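Local coordinates for oligopeptide-binding protein appA (Bacillus subtilis, PDB 1XOC), which binds extracellular oligopeptides, including tetra- and pentapeptides, and serves as the binding component of an ABC permease that supports sporulation and genetic competence, at residues D206-T218 and R508-K520. Numbering follows the deposited sequence.
Sequences DYFEGRPYLDTVT and RDLYNIEKWWLAK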
# COMPACT_ATOMS: atom_id res chain seq x y z
N ASP A 206 19.89 18.81 -10.92
CA ASP A 206 21.03 17.88 -11.11
C ASP A 206 20.61 16.42 -11.11
O ASP A 206 21.44 15.55 -10.89
CB ASP A 206 22.08 18.12 -10.01
CG ASP A 206 23.50 17.75 -10.43
OD1 ASP A 206 23.78 17.53 -11.63
OD2 ASP A 206 24.36 17.71 -9.53
N TYR A 207 19.34 16.14 -11.36
CA TYR A 207 18.88 14.76 -11.35
C TYR A 207 19.62 13.95 -12.41
O TYR A 207 19.81 14.41 -13.55
CB TYR A 207 17.38 14.68 -11.61
CG TYR A 207 16.85 13.25 -11.53
CD1 TYR A 207 17.08 12.48 -10.42
CD2 TYR A 207 16.12 12.70 -12.59
CE1 TYR A 207 16.58 11.18 -10.33
CE2 TYR A 207 15.64 11.42 -12.53
CZ TYR A 207 15.89 10.65 -11.42
OH TYR A 207 15.38 9.35 -11.35
N PHE A 208 20.00 12.73 -12.03
CA PHE A 208 20.86 11.92 -12.90
C PHE A 208 20.32 11.56 -14.28
O PHE A 208 21.11 11.31 -15.19
CB PHE A 208 21.44 10.71 -12.14
CG PHE A 208 20.52 9.53 -12.02
CD1 PHE A 208 20.64 8.47 -12.92
CD2 PHE A 208 19.63 9.43 -10.99
CE1 PHE A 208 19.84 7.34 -12.81
CE2 PHE A 208 18.82 8.31 -10.85
CZ PHE A 208 18.93 7.26 -11.79
N GLU A 209 19.00 11.55 -14.46
CA GLU A 209 18.40 11.28 -15.77
C GLU A 209 17.99 12.55 -16.49
O GLU A 209 17.41 12.50 -17.57
CB GLU A 209 17.20 10.37 -15.63
CG GLU A 209 17.48 9.06 -14.97
CD GLU A 209 16.33 8.11 -15.04
OE1 GLU A 209 15.19 8.55 -15.39
OE2 GLU A 209 16.56 6.92 -14.77
N GLY A 210 18.33 13.70 -15.91
CA GLY A 210 17.94 15.00 -16.43
C GLY A 210 16.87 15.61 -15.55
O GLY A 210 16.01 14.92 -14.99
N ARG A 211 16.90 16.93 -15.44
CA ARG A 211 15.89 17.64 -14.67
C ARG A 211 14.46 17.28 -15.10
O ARG A 211 14.19 17.17 -16.31
CB ARG A 211 16.07 19.15 -14.86
CG ARG A 211 15.24 20.03 -13.91
CD ARG A 211 15.18 21.42 -14.48
NE ARG A 211 14.53 22.45 -13.67
CZ ARG A 211 13.27 22.86 -13.79
NH1 ARG A 211 12.42 22.25 -14.60
NH2 ARG A 211 12.87 23.90 -13.05
N PRO A 212 13.54 17.17 -14.13
CA PRO A 212 12.12 17.17 -14.50
C PRO A 212 11.74 18.31 -15.41
O PRO A 212 12.35 19.38 -15.35
CB PRO A 212 11.42 17.39 -13.14
CG PRO A 212 12.31 16.74 -12.18
CD PRO A 212 13.70 17.04 -12.66
N TYR A 213 10.71 18.09 -16.22
CA TYR A 213 10.14 19.20 -16.99
C TYR A 213 9.35 20.15 -16.08
O TYR A 213 9.46 21.38 -16.20
CB TYR A 213 9.27 18.70 -18.12
CG TYR A 213 10.02 17.83 -19.09
CD1 TYR A 213 11.02 18.36 -19.90
CD2 TYR A 213 9.75 16.47 -19.18
CE1 TYR A 213 11.72 17.56 -20.78
CE2 TYR A 213 10.46 15.65 -20.07
CZ TYR A 213 11.45 16.20 -20.85
OH TYR A 213 12.16 15.43 -21.74
N LEU A 214 8.55 19.57 -15.19
CA LEU A 214 7.76 20.35 -14.23
C LEU A 214 8.67 21.05 -13.25
O LEU A 214 9.66 20.48 -12.80
CB LEU A 214 6.75 19.44 -13.46
CG LEU A 214 5.67 18.84 -14.37
CD1 LEU A 214 4.97 17.64 -13.71
CD2 LEU A 214 4.63 19.91 -14.71
N ASP A 215 8.37 22.32 -12.94
CA ASP A 215 9.17 23.11 -12.03
C ASP A 215 8.95 22.73 -10.57
O ASP A 215 9.91 22.68 -9.79
CB ASP A 215 8.89 24.59 -12.21
CG ASP A 215 9.36 25.13 -13.56
OD1 ASP A 215 10.39 24.67 -14.10
OD2 ASP A 215 8.67 26.02 -14.08
N THR A 216 7.68 22.50 -10.22
CA THR A 216 7.31 22.08 -8.88
C THR A 216 6.18 21.06 -8.87
O THR A 216 5.39 20.98 -9.81
CB THR A 216 6.84 23.29 -8.01
OG1 THR A 216 5.60 23.82 -8.52
CG2 THR A 216 7.85 24.40 -8.01
N VAL A 217 6.14 20.27 -7.82
CA VAL A 217 5.02 19.40 -7.52
C VAL A 217 4.58 19.66 -6.09
O VAL A 217 5.38 19.62 -5.17
CB VAL A 217 5.41 17.93 -7.64
CG1 VAL A 217 4.26 17.04 -7.24
CG2 VAL A 217 5.84 17.62 -9.03
N THR A 218 3.30 19.94 -5.92
CA THR A 218 2.73 20.18 -4.61
C THR A 218 1.73 19.08 -4.29
O THR A 218 0.87 18.79 -5.08
CB THR A 218 2.02 21.54 -4.61
OG1 THR A 218 2.95 22.58 -4.89
CG2 THR A 218 1.49 21.87 -3.25
N ARG A 508 1.76 3.11 -8.78
CA ARG A 508 2.34 4.43 -8.50
C ARG A 508 1.63 5.53 -9.29
O ARG A 508 1.87 5.69 -10.49
CB ARG A 508 3.84 4.45 -8.81
CG ARG A 508 4.72 3.69 -7.89
CD ARG A 508 5.35 4.59 -6.82
NE ARG A 508 4.37 5.13 -5.89
CZ ARG A 508 3.78 4.44 -4.93
NH1 ARG A 508 4.07 3.16 -4.75
NH2 ARG A 508 2.89 5.03 -4.13
N ASP A 509 0.77 6.30 -8.61
CA ASP A 509 -0.04 7.33 -9.28
C ASP A 509 0.80 8.38 -9.97
O ASP A 509 0.41 8.92 -10.98
CB ASP A 509 -1.00 8.02 -8.29
CG ASP A 509 -2.19 7.18 -7.96
OD1 ASP A 509 -2.29 6.02 -8.47
OD2 ASP A 509 -3.06 7.69 -7.21
N LEU A 510 1.96 8.64 -9.39
CA LEU A 510 2.88 9.66 -9.90
C LEU A 510 4.09 9.01 -10.57
O LEU A 510 5.15 9.61 -10.66
CB LEU A 510 3.30 10.60 -8.78
CG LEU A 510 2.13 11.24 -7.99
CD1 LEU A 510 2.61 12.18 -6.88
CD2 LEU A 510 1.19 11.99 -8.93
N TYR A 511 3.90 7.82 -11.13
CA TYR A 511 4.99 7.14 -11.79
C TYR A 511 5.65 8.03 -12.84
O TYR A 511 4.98 8.52 -13.73
CB TYR A 511 4.51 5.85 -12.46
CG TYR A 511 5.58 5.08 -13.24
CD1 TYR A 511 6.62 4.44 -12.58
CD2 TYR A 511 5.55 5.02 -14.61
CE1 TYR A 511 7.60 3.73 -13.29
CE2 TYR A 511 6.53 4.34 -15.31
CZ TYR A 511 7.55 3.71 -14.63
OH TYR A 511 8.55 3.03 -15.29
N ASN A 512 6.96 8.18 -12.76
CA ASN A 512 7.76 8.90 -13.78
C ASN A 512 7.28 10.34 -14.03
O ASN A 512 7.41 10.88 -15.14
CB ASN A 512 7.89 8.09 -15.05
CG ASN A 512 9.09 7.17 -15.02
OD1 ASN A 512 9.71 6.94 -13.96
ND2 ASN A 512 9.41 6.61 -16.17
N ILE A 513 6.79 10.96 -12.97
CA ILE A 513 6.35 12.37 -12.98
C ILE A 513 7.45 13.31 -13.50
O ILE A 513 7.13 14.34 -14.12
CB ILE A 513 5.78 12.80 -11.59
CG1 ILE A 513 5.24 14.23 -11.66
CG2 ILE A 513 6.78 12.58 -10.44
CD1 ILE A 513 4.32 14.57 -10.52
N GLU A 514 8.71 12.93 -13.31
CA GLU A 514 9.83 13.70 -13.89
C GLU A 514 9.84 13.76 -15.41
O GLU A 514 10.56 14.57 -16.00
CB GLU A 514 11.17 13.17 -13.37
CG GLU A 514 11.44 11.71 -13.64
CD GLU A 514 10.89 10.72 -12.57
OE1 GLU A 514 9.92 10.98 -11.81
OE2 GLU A 514 11.48 9.63 -12.51
N LYS A 515 9.06 12.89 -16.06
CA LYS A 515 8.99 12.85 -17.50
C LYS A 515 7.73 13.49 -18.07
O LYS A 515 7.57 13.57 -19.28
CB LYS A 515 9.00 11.39 -18.00
CG LYS A 515 10.09 10.47 -17.46
CD LYS A 515 11.47 10.97 -17.68
CE LYS A 515 12.47 10.06 -16.98
NZ LYS A 515 13.86 10.59 -17.07
N TRP A 516 6.82 13.92 -17.22
CA TRP A 516 5.59 14.55 -17.67
C TRP A 516 5.86 16.02 -17.98
O TRP A 516 6.71 16.64 -17.36
CB TRP A 516 4.51 14.51 -16.59
CG TRP A 516 4.17 13.17 -16.00
CD1 TRP A 516 4.66 11.95 -16.36
CD2 TRP A 516 3.28 12.93 -14.90
NE1 TRP A 516 4.11 10.96 -15.57
CE2 TRP A 516 3.27 11.55 -14.65
CE3 TRP A 516 2.50 13.76 -14.09
CZ2 TRP A 516 2.49 10.98 -13.63
CZ3 TRP A 516 1.74 13.20 -13.08
CH2 TRP A 516 1.74 11.82 -12.85
N TRP A 517 5.14 16.56 -18.93
CA TRP A 517 5.30 17.96 -19.29
C TRP A 517 3.98 18.54 -19.76
O TRP A 517 3.06 17.83 -20.15
CB TRP A 517 6.39 18.13 -20.34
CG TRP A 517 6.28 17.29 -21.59
CD1 TRP A 517 6.60 15.96 -21.73
CD2 TRP A 517 5.88 17.74 -22.86
NE1 TRP A 517 6.40 15.56 -23.00
CE2 TRP A 517 5.96 16.63 -23.73
CE3 TRP A 517 5.46 18.96 -23.35
CZ2 TRP A 517 5.63 16.71 -25.07
CZ3 TRP A 517 5.13 19.06 -24.68
CH2 TRP A 517 5.22 17.93 -25.54
N LEU A 518 3.89 19.86 -19.68
CA LEU A 518 2.72 20.58 -20.13
C LEU A 518 2.99 21.23 -21.48
O LEU A 518 3.87 22.08 -21.60
CB LEU A 518 2.35 21.63 -19.09
CG LEU A 518 1.90 21.01 -17.76
CD1 LEU A 518 2.00 22.00 -16.62
CD2 LEU A 518 0.47 20.50 -17.86
N ALA A 519 2.24 20.80 -22.49
CA ALA A 519 2.37 21.34 -23.83
C ALA A 519 1.85 22.78 -23.84
O ALA A 519 0.79 23.06 -23.30
CB ALA A 519 1.60 20.49 -24.80
N LYS A 520 2.62 23.67 -24.47
CA LYS A 520 2.35 25.11 -24.52
C LYS A 520 2.55 25.59 -25.95
O LYS A 520 3.18 24.88 -26.74
CB LYS A 520 3.30 25.90 -23.58
CG LYS A 520 4.64 25.20 -23.29
CD LYS A 520 5.74 26.15 -22.75
CE LYS A 520 5.40 26.75 -21.39
NZ LYS A 520 6.55 26.66 -20.40
OXT LYS A 520 2.12 26.69 -26.34
O HOH W 1 13.80 8.51 -13.09
O HOH W 2 14.04 13.14 -15.81
O HOH W 3 12.90 15.00 -17.38
O HOH W 4 8.26 16.61 -15.18
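Y213 presents a ring face to the edge of the W517 indole in an edge-to-face pair, the centroids of the Y213 ring and the W517 five-membered ring 5.2 Å apart and the planes at 64°. Water 3 sits above one Y213 face, displaced from its centre, while the carbonyl oxygens of K515 and W516 sit at the ring's edge, near its plane. The two side chains run side by side in the same direction, joined at their roots by Y213 CB and W517 CB, 3.7 Å apart. At the Y207 ring the edge belongs to G210 O and waters 1 and 2, and the E514 carboxylate stands steeply to its plane (82°). Water 1 links Y207 OH to E514 OE2 and, more weakly, to E209 OE1. E514 reaches this site by a bent chain, with CG tucked between the main-chain N and C (chi1 58°), while its CB packs on P212 CG. The E209 and K515 side chains cross at about a right angle and form a salt bridge, K515 NZ meeting E209 OE1 on its anti side at 3.0 Å. A lysine in place of E209 would probably leave the K515 ammonium without its carboxylate mate and facing a like charge. Deeper, V217 CG2 and I513 CD1 meet tip to tip at 3.7 Å, beside helix 43-52, and L214 spreads its methyls between I513 CG1 and L518 CD1. The C-terminal segment thus packs against the loop leading into strand 216-221 with no direct backbone hydrogen bond between them; P212 CA offers a CA-H...O contact to E514 O, and waters 3 and 4 bridge the main chains. K515 probably eases the proximity of the E209 and E514 carboxylates, so the polar side of the contact rests on charge pairing and ordered water, and the interior on apolar fit.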